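Local structure of WbmS, polysaccharide deacetylase involved in O-antigen biosynthesis (Bordetella bronchiseptica, 3HFT) at residues T42-W47 / S123-S128; G157-P162 / W196-G201; V212-E217 / V233-W238. The protein probably acts as a zinc-dependent polysaccharide deacetylase that removes acetyl groups from sugars during O-antigen biosynthesis. All coordinates share one frame; numbering follows the deposited sequence.

Interaction 1: T42-W47 / S123-S128; sequences TFDIDW and SVRSHS. With EDO (1,2-ethanediol), chain F; EDO (1,2-ethanediol), chain D.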
loop_
_atom_site.group_PDB
_atom_site.type_symbol
_atom_site.label_atom_id
_atom_site.label_comp_id
_atom_site.label_asym_id
_atom_site.label_seq_id
_atom_site.Cartn_x
_atom_site.Cartn_y
_atom_site.Cartn_z
ATOM N N THR A 42 14.551 2.097 10.401
ATOM C CA THR A 42 14.831 2.299 8.995
ATOM C C THR A 42 15.010 3.798 8.734
ATOM O O THR A 42 14.352 4.634 9.355
ATOM C CB THR A 42 13.740 1.677 8.069
ATOM O OG1 THR A 42 12.523 2.423 8.168
ATOM C CG2 THR A 42 13.495 0.179 8.396
ATOM N N PHE A 43 15.913 4.104 7.809
ATOM C CA PHE A 43 16.263 5.463 7.474
ATOM C C PHE A 43 16.166 5.708 5.985
ATOM O O PHE A 43 16.866 5.097 5.215
ATOM C CB PHE A 43 17.678 5.732 7.987
ATOM C CG PHE A 43 17.775 5.628 9.484
ATOM C CD1 PHE A 43 17.523 6.735 10.276
ATOM C CD2 PHE A 43 18.068 4.422 10.085
ATOM C CE1 PHE A 43 17.534 6.631 11.649
ATOM C CE2 PHE A 43 18.097 4.297 11.452
ATOM C CZ PHE A 43 17.822 5.394 12.238
ATOM N N ASP A 44 15.248 6.578 5.596
ATOM C CA ASP A 44 15.093 7.046 4.232
ATOM C C ASP A 44 16.016 8.288 4.115
ATOM O O ASP A 44 15.758 9.353 4.719
ATOM C CB ASP A 44 13.661 7.467 3.956
ATOM C CG ASP A 44 12.694 6.284 3.891
ATOM O OD1 ASP A 44 13.138 5.120 3.888
ATOM O OD2 ASP A 44 11.474 6.546 3.827
ATOM N N ILE A 45 17.100 8.121 3.395
ATOM C CA ILE A 45 18.174 9.129 3.372
ATOM C C ILE A 45 17.684 10.455 2.761
ATOM O O ILE A 45 18.048 11.516 3.226
ATOM C CB ILE A 45 19.449 8.526 2.750
ATOM C CG1 ILE A 45 19.985 7.399 3.675
ATOM C CG2 ILE A 45 20.547 9.619 2.492
ATOM C CD1 ILE A 45 21.235 6.643 3.128
ATOM N N ASP A 46 16.815 10.380 1.759
ATOM C CA ASP A 46 16.205 11.554 1.114
ATOM C C ASP A 46 17.184 12.680 0.786
ATOM O O ASP A 46 16.949 13.849 1.124
ATOM C CB ASP A 46 15.024 12.086 1.936
ATOM C CG ASP A 46 13.803 11.217 1.784
ATOM O OD1 ASP A 46 13.989 10.052 1.379
ATOM O OD2 ASP A 46 12.681 11.682 2.074
ATOM N N TRP A 47 18.268 12.327 0.114
ATOM C CA TRP A 47 19.218 13.315 -0.402
ATOM C C TRP A 47 19.856 14.216 0.651
ATOM O O TRP A 47 20.322 15.301 0.334
ATOM C CB TRP A 47 18.576 14.165 -1.529
ATOM C CG TRP A 47 18.057 13.289 -2.644
ATOM C CD1 TRP A 47 18.774 12.799 -3.693
ATOM C CD2 TRP A 47 16.737 12.734 -2.767
ATOM N NE1 TRP A 47 17.986 11.995 -4.465
ATOM C CE2 TRP A 47 16.732 11.933 -3.928
ATOM C CE3 TRP A 47 15.562 12.828 -2.004
ATOM C CZ2 TRP A 47 15.601 11.239 -4.361
ATOM C CZ3 TRP A 47 14.431 12.137 -2.440
ATOM C CH2 TRP A 47 14.466 11.358 -3.607
ATOM N N SER A 123 16.482 -5.085 0.004
ATOM C CA SER A 123 15.390 -4.308 0.590
ATOM C C SER A 123 15.165 -2.977 -0.116
ATOM O O SER A 123 16.113 -2.297 -0.499
ATOM C CB SER A 123 15.604 -4.096 2.100
ATOM O OG SER A 123 15.655 -5.334 2.800
ATOM N N VAL A 124 13.893 -2.600 -0.271
ATOM C CA VAL A 124 13.541 -1.374 -0.946
ATOM C C VAL A 124 12.344 -0.677 -0.326
ATOM O O VAL A 124 11.385 -1.322 0.117
ATOM C CB VAL A 124 13.217 -1.638 -2.464
ATOM C CG1 VAL A 124 12.083 -2.689 -2.622
ATOM C CG2 VAL A 124 12.833 -0.340 -3.183
ATOM N N ARG A 125 12.415 0.652 -0.290
ATOM C CA ARG A 125 11.261 1.489 0.016
ATOM C C ARG A 125 11.309 2.591 -1.013
ATOM O O ARG A 125 12.390 3.144 -1.270
ATOM C CB ARG A 125 11.289 2.093 1.414
ATOM C CG ARG A 125 10.025 2.904 1.709
ATOM C CD ARG A 125 10.117 3.462 3.090
ATOM N NE ARG A 125 9.953 2.453 4.121
ATOM C CZ ARG A 125 10.630 2.430 5.269
ATOM N NH1 ARG A 125 11.611 3.289 5.508
ATOM N NH2 ARG A 125 10.354 1.501 6.170
ATOM N N SER A 126 10.160 2.863 -1.640
ATOM C CA SER A 126 10.074 3.896 -2.677
ATOM C C SER A 126 9.925 5.275 -2.078
ATOM O O SER A 126 9.182 5.461 -1.118
ATOM C CB SER A 126 8.885 3.653 -3.597
ATOM O OG SER A 126 9.004 2.413 -4.273
ATOM N N HIS A 127 10.621 6.261 -2.659
ATOM C CA HIS A 127 10.417 7.633 -2.267
ATOM C C HIS A 127 8.954 7.949 -2.533
ATOM O O HIS A 127 8.402 7.546 -3.573
ATOM C CB HIS A 127 11.298 8.621 -3.025
ATOM C CG HIS A 127 11.115 10.019 -2.536
ATOM N ND1 HIS A 127 11.350 10.364 -1.221
ATOM C CD2 HIS A 127 10.656 11.136 -3.150
ATOM C CE1 HIS A 127 11.087 11.653 -1.060
ATOM N NE2 HIS A 127 10.650 12.139 -2.211
ATOM N N SER A 128 8.319 8.594 -1.555
ATOM C CA SER A 128 6.876 8.911 -1.599
ATOM C C SER A 128 5.964 7.677 -1.696
ATOM O O SER A 128 4.790 7.793 -2.054
ATOM C CB SER A 128 6.562 9.920 -2.697
ATOM O OG SER A 128 7.222 11.144 -2.359
HETATM C C1 EDO F . 8.692 8.118 1.893
HETATM O O1 EDO F . 9.019 9.158 0.947
HETATM C C2 EDO F . 9.419 8.431 3.201
HETATM O O2 EDO F . 10.803 8.835 2.968
HETATM C C1 EDO D . 10.521 15.261 4.272
HETATM O O1 EDO D . 9.733 15.227 5.465
HETATM C C2 EDO D . 11.813 14.465 4.483
HETATM O O2 EDO D . 12.347 14.008 3.228
#
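Residues 42-47 and 123-128 face each other with no backbone pairing: Asp44 and Arg125 lie 8.0 Å apart CA to CA, Asp46 and His127 about as far, so side chains alone bridge the gap. The strand ending at Asp44 and the strand 123-124 each run into a loop that supplies a zinc ligand, giving with His92 the Asp-His-His site of the polysaccharide deacetylase family. Arg125 is long enough to cross the gap. Arg125 points NH1 and NH2 at the single Thr42 OG1, which lies in the guanidinium plane 2.9 Å from Arg125 NH1; OG1 is also hydrogen-bonded to Leu205 O. Arg125 NH1 also makes a salt bridge of 2.9 Å to Asp44 OD1, entering from above the carboxylate plane (37° out of it). Cys148 O takes the NE hydrogen, so several bonds fix the rotation of this buried guanidinium. Further on, Asp46 OD1 and His127 ND1 bind the zinc ion. An ethanediol, probably from the crystallisation liquor, donates to Asp46 OD2, and another accepts from Ser128 N. Trp47 turns its edge to the imidazole in a T-shaped stack, planes at 87°, the centroid of the Trp47 six-membered ring 4.9 Å from that of the His127 ring. Trp47 CZ3 stands 3.6 Å above the centre of one His127 face, while Ser128 OG lies over the opposite face, toward the rim.

Interaction 2: G157-P162 / W196-G201; sequences GIVLQP and WYQPDG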
loop_
_atom_site.group_PDB
_atom_site.type_symbol
_atom_site.label_atom_id
_atom_site.label_comp_id
_atom_site.label_asym_id
_atom_site.label_seq_id
_atom_site.Cartn_x
_atom_site.Cartn_y
_atom_site.Cartn_z
ATOM N N GLY A 157 -5.260 0.330 15.043
ATOM C CA GLY A 157 -5.867 -0.786 15.769
ATOM C C GLY A 157 -5.546 -2.128 15.142
ATOM O O GLY A 157 -6.280 -3.099 15.341
ATOM N N ILE A 158 -4.490 -2.164 14.339
ATOM C CA ILE A 158 -4.094 -3.333 13.568
ATOM C C ILE A 158 -2.733 -3.823 14.040
ATOM O O ILE A 158 -1.727 -3.077 13.987
ATOM C CB ILE A 158 -4.011 -3.000 12.059
ATOM C CG1 ILE A 158 -5.391 -2.533 11.546
ATOM C CG2 ILE A 158 -3.546 -4.248 11.271
ATOM C CD1 ILE A 158 -5.396 -1.903 10.148
ATOM N N VAL A 159 -2.693 -5.086 14.446
ATOM C CA VAL A 159 -1.427 -5.743 14.804
ATOM C C VAL A 159 -0.826 -6.235 13.522
ATOM O O VAL A 159 -1.430 -7.022 12.770
ATOM C CB VAL A 159 -1.613 -6.891 15.767
ATOM C CG1 VAL A 159 -0.270 -7.582 16.102
ATOM C CG2 VAL A 159 -2.280 -6.394 17.041
ATOM N N LEU A 160 0.401 -5.796 13.282
ATOM C CA LEU A 160 1.061 -6.017 11.997
ATOM C C LEU A 160 2.001 -7.178 11.971
ATOM O O LEU A 160 2.653 -7.479 12.994
ATOM C CB LEU A 160 1.831 -4.795 11.639
ATOM C CG LEU A 160 1.006 -3.542 11.343
ATOM C CD1 LEU A 160 1.937 -2.369 11.138
ATOM C CD2 LEU A 160 0.090 -3.778 10.111
ATOM N N GLN A 161 2.095 -7.797 10.792
ATOM C CA GLN A 161 2.950 -8.949 10.518
ATOM C C GLN A 161 3.396 -8.822 9.041
ATOM O O GLN A 161 2.596 -8.403 8.189
ATOM C CB GLN A 161 2.133 -10.265 10.676
ATOM C CG GLN A 161 1.212 -10.367 11.934
ATOM C CD GLN A 161 1.991 -10.595 13.215
ATOM O OE1 GLN A 161 3.166 -10.926 13.151
ATOM N NE2 GLN A 161 1.337 -10.441 14.386
ATOM N N PRO A 162 4.641 -9.214 8.708
ATOM C CA PRO A 162 5.021 -9.199 7.301
ATOM C C PRO A 162 4.272 -10.370 6.629
ATOM O O PRO A 162 3.790 -11.266 7.319
ATOM C CB PRO A 162 6.536 -9.480 7.347
ATOM C CG PRO A 162 6.664 -10.371 8.554
ATOM C CD PRO A 162 5.691 -9.805 9.544
ATOM N N TRP A 196 3.528 3.135 20.337
ATOM C CA TRP A 196 3.361 2.460 19.063
ATOM C C TRP A 196 3.707 0.975 19.094
ATOM O O TRP A 196 3.392 0.238 18.136
ATOM C CB TRP A 196 4.279 3.167 18.028
ATOM C CG TRP A 196 5.625 3.425 18.589
ATOM C CD1 TRP A 196 6.042 4.559 19.193
ATOM C CD2 TRP A 196 6.710 2.496 18.678
ATOM N NE1 TRP A 196 7.329 4.401 19.665
ATOM C CE2 TRP A 196 7.770 3.148 19.331
ATOM C CE3 TRP A 196 6.888 1.179 18.259
ATOM C CZ2 TRP A 196 8.978 2.508 19.633
ATOM C CZ3 TRP A 196 8.086 0.554 18.540
ATOM C CH2 TRP A 196 9.123 1.223 19.203
ATOM N N TYR A 197 4.349 0.529 20.183
ATOM C CA TYR A 197 4.947 -0.797 20.268
ATOM C C TYR A 197 3.947 -1.937 20.301
ATOM O O TYR A 197 3.012 -1.936 21.098
ATOM C CB TYR A 197 5.880 -0.888 21.502
ATOM C CG TYR A 197 6.602 -2.214 21.597
ATOM C CD1 TYR A 197 7.569 -2.578 20.656
ATOM C CD2 TYR A 197 6.300 -3.119 22.609
ATOM C CE1 TYR A 197 8.238 -3.828 20.737
ATOM C CE2 TYR A 197 6.959 -4.359 22.703
ATOM C CZ TYR A 197 7.916 -4.704 21.761
ATOM O OH TYR A 197 8.536 -5.931 21.866
ATOM N N GLN A 198 4.189 -2.930 19.455
ATOM C CA GLN A 198 3.429 -4.148 19.404
ATOM C C GLN A 198 4.318 -5.330 19.858
ATOM O O GLN A 198 5.219 -5.778 19.116
ATOM C CB GLN A 198 2.943 -4.395 17.970
ATOM C CG GLN A 198 2.266 -3.177 17.327
ATOM C CD GLN A 198 1.563 -3.499 16.037
ATOM O OE1 GLN A 198 1.713 -4.602 15.481
ATOM N NE2 GLN A 198 0.757 -2.539 15.554
ATOM N N PRO A 199 4.088 -5.837 21.071
ATOM C CA PRO A 199 4.896 -6.992 21.487
ATOM C C PRO A 199 4.575 -8.192 20.645
ATOM O O PRO A 199 5.362 -9.149 20.580
ATOM C CB PRO A 199 4.448 -7.237 22.921
ATOM C CG PRO A 199 3.223 -6.493 23.106
ATOM C CD PRO A 199 3.115 -5.442 22.098
ATOM N N ASP A 200 3.405 -8.139 20.007
ATOM C CA ASP A 200 2.841 -9.232 19.223
ATOM C C ASP A 200 2.865 -8.998 17.705
ATOM O O ASP A 200 2.284 -9.785 16.960
ATOM C CB ASP A 200 1.383 -9.508 19.634
ATOM C CG ASP A 200 0.515 -8.234 19.721
ATOM O OD1 ASP A 200 1.007 -7.094 19.584
ATOM O OD2 ASP A 200 -0.690 -8.397 19.985
ATOM N N GLY A 201 3.557 -7.966 17.265
ATOM C CA GLY A 201 3.632 -7.663 15.842
ATOM C C GLY A 201 5.013 -7.207 15.470
ATOM O O GLY A 201 5.931 -7.219 16.308
#
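The carboxamide of Gln198 uses both its ends, OE1 meeting Leu160 N and NE2 meeting Ile158 O, the latter tilted 26° from the amide plane. The other flat amide, that of Gln161, offers Gln161 NE2 to Asp200 O at 2.8 Å, again somewhat tilted from its plane, while its OE1 accepts from Trp35 NE1; this is one of two conformers of Gln161, so both bonds are provisional. Earlier in the segment 196-201, away from the contact, the Trp196 ring has Tyr197 CB over one face, offset toward the rim.

The two bonds of Gln198 are unequal. Gln198 OE1 receives Leu160 N at 2.8 Å, in the carbonyl plane and on a lone pair, nearly straight at 171°; Gln198 NE2 reaches Ile158 O at 3.0 Å along a more bent path. Glutamine suits the place because one end group both accepts and donates, and so satisfies the C=O before and the N-H after Val159, much as a residue of a parallel strand would. The chain gets there by running extended, CD anti to CA (chi2 -169°).

Gln198 also opens a type I beta turn that closes at Gly201 through a weak bond from Gly201 N to Gln198 O. This turn, just ahead of the parallel-sheet strand 203-207, meets the loop leading into strand 163-164 of the mixed sheet, and Leu160 and Ile202 add a backbone bond. Ile158 also packs on Ile158 of the second subunit.

Glycine fits the end of the turn: Leu160 O comes within 3.0 Å of Gly201 CA, and the direction a CB would take is filled by Leu160 O and Gln198 OE1. Val159 lies across Asp200 at about a right angle, Val159 CG1 being 3.5 Å from Asp200 O and 3.7 Å from Asp200 OD1.

Interaction 3: V212-E217 / V233-W238; sequences VYMNTE and VDLIRW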
loop_
_atom_site.group_PDB
_atom_site.type_symbol
_atom_site.label_atom_id
_atom_site.label_comp_id
_atom_site.label_asym_id
_atom_site.label_seq_id
_atom_site.Cartn_x
_atom_site.Cartn_y
_atom_site.Cartn_z
ATOM N N VAL A 212 16.107 14.033 12.048
ATOM C CA VAL A 212 16.917 13.675 13.232
ATOM C C VAL A 212 17.889 14.831 13.507
ATOM O O VAL A 212 18.072 15.246 14.634
ATOM C CB VAL A 212 17.651 12.313 13.029
ATOM C CG1 VAL A 212 18.599 11.982 14.200
ATOM C CG2 VAL A 212 16.594 11.173 12.827
ATOM N N TYR A 213 18.520 15.360 12.472
ATOM C CA TYR A 213 19.444 16.475 12.649
ATOM C C TYR A 213 18.792 17.716 13.264
ATOM O O TYR A 213 19.362 18.339 14.150
ATOM C CB TYR A 213 20.099 16.851 11.315
ATOM C CG TYR A 213 21.314 17.718 11.508
ATOM C CD1 TYR A 213 22.578 17.151 11.729
ATOM C CD2 TYR A 213 21.212 19.098 11.525
ATOM C CE1 TYR A 213 23.690 17.932 11.919
ATOM C CE2 TYR A 213 22.327 19.878 11.755
ATOM C CZ TYR A 213 23.557 19.282 11.941
ATOM O OH TYR A 213 24.664 20.056 12.127
HETATM N N MSE A 214 17.617 18.089 12.780
HETATM C CA MSE A 214 16.932 19.304 13.267
HETATM C C MSE A 214 15.993 19.030 14.433
HETATM O O MSE A 214 15.396 19.965 14.957
HETATM C CB MSE A 214 16.091 19.951 12.154
HETATM C CG MSE A 214 16.892 20.263 10.867
HETATM SE SE MSE A 214 15.772 21.269 9.622
HETATM C CE MSE A 214 15.891 22.495 10.363
ATOM N N ASN A 215 15.842 17.764 14.814
ATOM C CA ASN A 215 14.925 17.379 15.899
ATOM C C ASN A 215 13.537 17.897 15.605
ATOM O O ASN A 215 12.827 18.403 16.479
ATOM C CB ASN A 215 15.416 17.850 17.261
ATOM C CG ASN A 215 14.568 17.309 18.423
ATOM O OD1 ASN A 215 14.059 16.182 18.375
ATOM N ND2 ASN A 215 14.428 18.114 19.470
ATOM N N THR A 216 13.125 17.686 14.367
ATOM C CA THR A 216 11.856 18.211 13.877
ATOM C C THR A 216 10.643 17.768 14.700
ATOM O O THR A 216 10.410 16.575 14.906
ATOM C CB THR A 216 11.592 17.766 12.430
ATOM O OG1 THR A 216 12.695 18.160 11.621
ATOM C CG2 THR A 216 10.279 18.349 11.889
ATOM N N GLU A 217 9.880 18.770 15.124
ATOM C CA GLU A 217 8.574 18.575 15.760
ATOM C C GLU A 217 7.410 19.143 14.916
ATOM O O GLU A 217 6.269 18.903 15.224
ATOM C CB GLU A 217 8.576 19.242 17.134
ATOM C CG GLU A 217 8.302 20.745 17.148
ATOM C CD GLU A 217 9.403 21.670 16.572
ATOM O OE1 GLU A 217 10.141 21.364 15.612
ATOM O OE2 GLU A 217 9.488 22.787 17.071
ATOM N N VAL A 233 27.266 25.089 8.743
ATOM C CA VAL A 233 27.500 26.096 9.754
ATOM C C VAL A 233 26.198 26.567 10.367
ATOM O O VAL A 233 26.076 26.656 11.564
ATOM C CB VAL A 233 28.221 27.324 9.150
ATOM C CG1 VAL A 233 28.316 28.472 10.171
ATOM C CG2 VAL A 233 29.614 26.931 8.620
ATOM N N ASP A 234 25.201 26.853 9.549
ATOM C CA ASP A 234 23.965 27.424 10.046
ATOM C C ASP A 234 22.883 26.410 10.460
ATOM O O ASP A 234 22.018 26.730 11.273
ATOM C CB ASP A 234 23.342 28.299 8.971
ATOM C CG ASP A 234 24.041 29.639 8.798
ATOM O OD1 ASP A 234 25.135 29.863 9.405
ATOM O OD2 ASP A 234 23.461 30.449 8.022
ATOM N N LEU A 235 22.878 25.219 9.872
ATOM C CA LEU A 235 21.755 24.309 10.114
ATOM C C LEU A 235 21.564 23.959 11.575
ATOM O O LEU A 235 20.421 23.816 12.037
ATOM C CB LEU A 235 21.860 23.039 9.258
ATOM C CG LEU A 235 20.610 22.132 9.268
ATOM C CD1 LEU A 235 19.350 22.903 8.843
ATOM C CD2 LEU A 235 20.796 20.833 8.419
ATOM N N ILE A 236 22.662 23.809 12.308
ATOM C CA ILE A 236 22.592 23.406 13.712
ATOM C C ILE A 236 21.780 24.436 14.560
ATOM O O ILE A 236 21.163 24.073 15.583
ATOM C CB ILE A 236 24.036 23.249 14.299
ATOM C CG1 ILE A 236 23.998 22.709 15.734
ATOM C CG2 ILE A 236 24.808 24.551 14.252
ATOM C CD1 ILE A 236 23.329 21.407 15.836
ATOM N N ARG A 237 21.773 25.697 14.114
ATOM C CA ARG A 237 21.049 26.774 14.813
ATOM C C ARG A 237 19.521 26.542 14.755
ATOM O O ARG A 237 18.786 27.044 15.579
ATOM C CB ARG A 237 21.383 28.134 14.223
ATOM C CG ARG A 237 22.846 28.559 14.406
ATOM C CD ARG A 237 23.078 29.919 13.935
ATOM N NE ARG A 237 22.300 30.892 14.699
ATOM C CZ ARG A 237 22.054 32.125 14.272
ATOM N NH1 ARG A 237 22.591 32.574 13.148
ATOM N NH2 ARG A 237 21.298 32.938 14.978
ATOM N N TRP A 238 19.073 25.780 13.775
ATOM C CA TRP A 238 17.658 25.445 13.625
ATOM C C TRP A 238 17.216 24.193 14.379
ATOM O O TRP A 238 16.038 23.836 14.325
ATOM C CB TRP A 238 17.321 25.256 12.158
ATOM C CG TRP A 238 17.389 26.495 11.384
ATOM C CD1 TRP A 238 18.486 27.066 10.841
ATOM C CD2 TRP A 238 16.285 27.299 11.020
ATOM N NE1 TRP A 238 18.132 28.190 10.146
ATOM C CE2 TRP A 238 16.775 28.356 10.247
ATOM C CE3 TRP A 238 14.908 27.214 11.267
ATOM C CZ2 TRP A 238 15.948 29.336 9.735
ATOM C CZ3 TRP A 238 14.093 28.175 10.768
ATOM C CH2 TRP A 238 14.595 29.207 9.995
HETATM O O HOH W 1 25.090 22.552 11.244
#
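The C-terminal end of the helix 209-214 comes up against the short 3-10 segment 235-238, Met214 and Trp238 being the nearest pair at 6.2 Å CA to CA, with no direct hydrogen bond between the two segments. Leu235 fills the middle. Its branched end divides the work: Leu235 CD2 rests 3.6 Å from Tyr213 CD2, while Leu235 CD1 turns to Met214 and lies 3.8 Å from Met214 CE. With CG anti to the backbone N (chi1 -170°), Leu235 sets that fork between the two helix residues, and its CG too lies close to the CD2 and CE2 side of the tyrosine. Met214, present as selenomethionine, bends at its last torsion (chi3 75°), which places Met214 CE 3.6 Å from Trp238 CB; a flexible, unbranched chain is apt for reaching both Leu235 and the start of the tryptophan side chain.

The helix ends in a Schellman motif. Asn215, with positive phi, is its C-prime residue; Thr216 N bonds back to His211 O, and the bond of Asn215 N to Val212 O is weak. Here the chain turns away just after the two residues that carry the contact, and Asn215 OD1 and ND2 are taken up by Thr247 N and by the carbonyls of Asn240 and Ser242.

Toward Ile236, Tyr213 couples an apolar ring to a polar tip. Tyr213 OH touches Ile236 CB at 3.9 Å and is hydrogen-bonded at 2.7 Å to a water, which in turn accepts a weak bond from Ile236 N. That nitrogen lies in the plane of the ring, at its edge, and Arg239 makes a cation-pi contact with the same tyrosine.

In the fold
Along the chain the three contacts come in series: interaction 1 closes before interaction 2 opens, and interaction 3 follows both. Interaction 1 is central, about 5 Å from the middle of the chain, at the ends of strand 39-44 of the parallel sheet and strand 123-124 of the mixed one. Interactions 2 and 3 are peripheral, their centres about 22 and 20 Å from that of interaction 1 and 31 Å from each other; no two touch. Interaction 2 joins loops leading into strands 163-164 and 203-207, the latter next to strand 39-44 in the sheet. Interaction 3 packs chain beyond that strand near helix 50-63. The zinc site thus lies near the chain's centre, at strand ends, with the other contacts toward the periphery.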